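PDB 4CHJ: IMC sub-compartment protein ISP3 from Toxoplasma gondii, which is an inner membrane complex sub-compartment protein of pleckstrin homology fold, from a family critical for parasite replication by endodyogeny and probably involved in daughter-cell formation. Local coordinates for residues D85-V90 against F115-S120. Sequence-based numbering, arbitrary orientation.
Sequences DDIAAV and FRLASS
Asp86 grips Ser119 through both carboxylate oxygens. The Ser119 hydroxyl OG donates to the syn lone pair of Asp86 OD2 at 2.6 Å, while Ser119 N reaches Asp86 OD1 over 3.1 Å in a weak bond bent to 125°. Ser119 OG stands between its own backbone N and carbonyl carbon (chi1 61°), which lets hydroxyl and amide address the same carboxylate. The backbone of Asp86 is used as well: Ala118 N donates to Asp86 O at 3.1 Å.

Further along, the pairing of the antiparallel strands 87-91 and 113-117 shifts register by one at a classic beta bulge, in which Ala88 and Ala89 both face Arg116. Arg116 O accepts from Ala88 N at 2.8 Å, nearly straight (165°), and weakly from Ala89 N at 3.4 Å. The return bond, Arg116 N to Ala89 O, measures 3.0 Å, its donor lying above the carbonyl plane.

On the face carrying Ala89 and Arg116, the Arg116 chain bends at chi3, and its NH1 lies 3.5 Å from Ala89 CB. Elsewhere the Ile87 and Phe115 side chains cross obliquely, with Ile87 CD1 3.9 Å from Phe115 CD2 and also touching Leu117 CD2. Met71 and helix 131-149 adjoin both Ile87 and Phe115, and Phe126 packs edge-to-face with the Phe115 ring, so this apolar side belongs to the interior of the pleckstrin homology fold, whose C-terminal helix is 131-149.

The carboxylate bonds thus tie the turn after strand 113-117 to Asp86, where the two Ser119 donors, one of them weak, would probably favour the ionised form.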
ATOM      1  N   ASP A  85     -12.664   1.848  -1.391  1.00 50.54           N
ATOM      2  CA  ASP A  85     -13.551   1.231  -2.359  1.00 53.28           C
ATOM      3  C   ASP A  85     -12.856   1.214  -3.708  1.00 56.53           C
ATOM      4  O   ASP A  85     -13.000   0.280  -4.487  1.00 60.05           O
ATOM      5  CB  ASP A  85     -14.878   1.993  -2.446  1.00 56.02           C
ATOM      6  CG  ASP A  85     -14.735   3.470  -2.112  1.00 68.72           C
ATOM      7  OD1 ASP A  85     -14.484   3.798  -0.934  1.00 71.53           O
ATOM      8  OD2 ASP A  85     -14.877   4.303  -3.030  1.00 61.97           O
ATOM      9  N   ASP A  86     -12.118   2.280  -3.981  1.00 56.55           N
ATOM     10  CA  ASP A  86     -11.400   2.431  -5.242  1.00 63.10           C
ATOM     11  C   ASP A  86     -10.339   1.365  -5.530  1.00 60.44           C
ATOM     12  O   ASP A  86     -10.132   1.003  -6.680  1.00 67.33           O
ATOM     13  CB  ASP A  86     -10.792   3.829  -5.366  1.00 64.58           C
ATOM     14  CG  ASP A  86     -10.749   4.314  -6.799  1.00 70.84           C
ATOM     15  OD1 ASP A  86     -11.483   3.755  -7.638  1.00 64.87           O
ATOM     16  OD2 ASP A  86      -9.983   5.253  -7.090  1.00 72.42           O
ATOM     17  N   ILE A  87      -9.683   0.851  -4.493  1.00 55.95           N
ATOM     18  CA  ILE A  87      -8.536  -0.025  -4.699  1.00 52.27           C
ATOM     19  C   ILE A  87      -8.945  -1.260  -5.477  1.00 51.40           C
ATOM     20  O   ILE A  87      -9.885  -1.946  -5.107  1.00 49.56           O
ATOM     21  CB  ILE A  87      -7.967  -0.504  -3.352  1.00 56.56           C
ATOM     22  CG1 ILE A  87      -7.898   0.649  -2.349  1.00 57.76           C
ATOM     23  CG2 ILE A  87      -6.614  -1.164  -3.544  1.00 62.84           C
ATOM     24  CD1 ILE A  87      -6.626   1.460  -2.419  1.00 60.49           C
ATOM     25  N   ALA A  88      -8.210  -1.560  -6.542  1.00 51.77           N
ATOM     26  CA  ALA A  88      -8.561  -2.683  -7.400  1.00 50.41           C
ATOM     27  C   ALA A  88      -7.557  -3.828  -7.371  1.00 51.08           C
ATOM     28  O   ALA A  88      -7.919  -4.982  -7.572  1.00 49.49           O
ATOM     29  CB  ALA A  88      -8.763  -2.200  -8.826  1.00 52.23           C
ATOM     30  N   ALA A  89      -6.294  -3.504  -7.130  1.00 50.65           N
ATOM     31  CA  ALA A  89      -5.254  -4.518  -7.130  1.00 51.01           C
ATOM     32  C   ALA A  89      -4.095  -4.172  -6.212  1.00 48.46           C
ATOM     33  O   ALA A  89      -3.837  -3.009  -5.931  1.00 49.59           O
ATOM     34  CB  ALA A  89      -4.751  -4.757  -8.543  1.00 51.99           C
ATOM     35  N   VAL A  90      -3.394  -5.204  -5.769  1.00 54.14           N
ATOM     36  CA  VAL A  90      -2.188  -5.055  -4.990  1.00 51.28           C
ATOM     37  C   VAL A  90      -1.083  -5.780  -5.731  1.00 47.37           C
ATOM     38  O   VAL A  90      -1.263  -6.906  -6.168  1.00 45.66           O
ATOM     39  CB  VAL A  90      -2.360  -5.638  -3.579  1.00 54.60           C
ATOM     40  CG1 VAL A  90      -2.748  -7.099  -3.654  1.00 57.64           C
ATOM     41  CG2 VAL A  90      -1.097  -5.454  -2.762  1.00 52.05           C
ATOM     42  N   PHE A 115      -0.043  -0.660  -5.972  1.00 35.57           N
ATOM     43  CA  PHE A 115      -1.456  -0.969  -6.055  1.00 43.62           C
ATOM     44  C   PHE A 115      -2.096  -0.123  -7.130  1.00 46.60           C
ATOM     45  O   PHE A 115      -1.545   0.889  -7.564  1.00 46.04           O
ATOM     46  CB  PHE A 115      -2.168  -0.804  -4.707  1.00 40.01           C
ATOM     47  CG  PHE A 115      -2.078   0.575  -4.124  1.00 37.86           C
ATOM     48  CD1 PHE A 115      -0.921   0.993  -3.514  1.00 36.27           C
ATOM     49  CD2 PHE A 115      -3.173   1.433  -4.144  1.00 41.20           C
ATOM     50  CE1 PHE A 115      -0.805   2.238  -2.968  1.00 34.89           C
ATOM     51  CE2 PHE A 115      -3.063   2.715  -3.629  1.00 42.47           C
ATOM     52  CZ  PHE A 115      -1.881   3.110  -3.009  1.00 42.29           C
ATOM     53  N   ARG A 116      -3.215  -0.600  -7.639  1.00 52.10           N
ATOM     54  CA  ARG A 116      -3.861   0.068  -8.725  1.00 47.57           C
ATOM     55  C   ARG A 116      -5.255   0.548  -8.313  1.00 49.24           C
ATOM     56  O   ARG A 116      -5.990  -0.166  -7.606  1.00 44.93           O
ATOM     57  CB  ARG A 116      -3.943  -0.873  -9.907  1.00 51.04           C
ATOM     58  CG  ARG A 116      -4.423  -0.193 -11.176  1.00 64.40           C
ATOM     59  CD  ARG A 116      -4.478  -1.190 -12.305  1.00 64.62           C
ATOM     60  NE  ARG A 116      -3.196  -1.884 -12.437  1.00 73.61           N
ATOM     61  CZ  ARG A 116      -3.016  -3.187 -12.225  1.00 71.46           C
ATOM     62  NH1 ARG A 116      -4.039  -3.964 -11.887  1.00 71.23           N
ATOM     63  NH2 ARG A 116      -1.809  -3.719 -12.392  1.00 76.36           N
ATOM     64  N   LEU A 117      -5.604   1.757  -8.763  1.00 49.39           N
ATOM     65  CA  LEU A 117      -6.921   2.336  -8.552  1.00 42.31           C
ATOM     66  C   LEU A 117      -7.850   2.100  -9.758  1.00 42.93           C
ATOM     67  O   LEU A 117      -7.449   2.280 -10.912  1.00 45.39           O
ATOM     68  CB  LEU A 117      -6.787   3.827  -8.322  1.00 50.28           C
ATOM     69  CG  LEU A 117      -5.870   4.284  -7.185  1.00 53.21           C
ATOM     70  CD1 LEU A 117      -5.859   5.797  -7.128  1.00 59.49           C
ATOM     71  CD2 LEU A 117      -6.303   3.718  -5.852  1.00 55.25           C
ATOM     72  N   ALA A 118      -9.106   1.760  -9.461  1.00 41.12           N
ATOM     73  CA  ALA A 118     -10.117   1.422 -10.449  1.00 45.98           C
ATOM     74  C   ALA A 118     -10.518   2.633 -11.259  1.00 51.36           C
ATOM     75  O   ALA A 118     -10.816   2.516 -12.456  1.00 55.72           O
ATOM     76  CB  ALA A 118     -11.349   0.854  -9.750  1.00 46.90           C
ATOM     77  N   SER A 119     -10.546   3.786 -10.594  1.00 53.85           N
ATOM     78  CA  SER A 119     -11.092   5.020 -11.165  1.00 60.95           C
ATOM     79  C   SER A 119     -10.161   5.609 -12.198  1.00 58.52           C
ATOM     80  O   SER A 119     -10.589   6.029 -13.269  1.00 58.79           O
ATOM     81  CB  SER A 119     -11.281   6.059 -10.066  1.00 64.25           C
ATOM     82  OG  SER A 119     -10.031   6.359  -9.453  1.00 61.22           O
ATOM     83  N   SER A 120      -8.888   5.709 -11.829  1.00 58.11           N
ATOM     84  CA  SER A 120      -7.864   6.246 -12.706  1.00 54.15           C
ATOM     85  C   SER A 120      -7.235   5.177 -13.575  1.00 43.94           C
ATOM     86  O   SER A 120      -6.625   5.486 -14.581  1.00 48.26           O
ATOM     87  CB  SER A 120      -6.775   6.922 -11.887  1.00 54.56           C
ATOM     88  OG  SER A 120      -6.209   6.017 -10.982  1.00 59.38           O
TER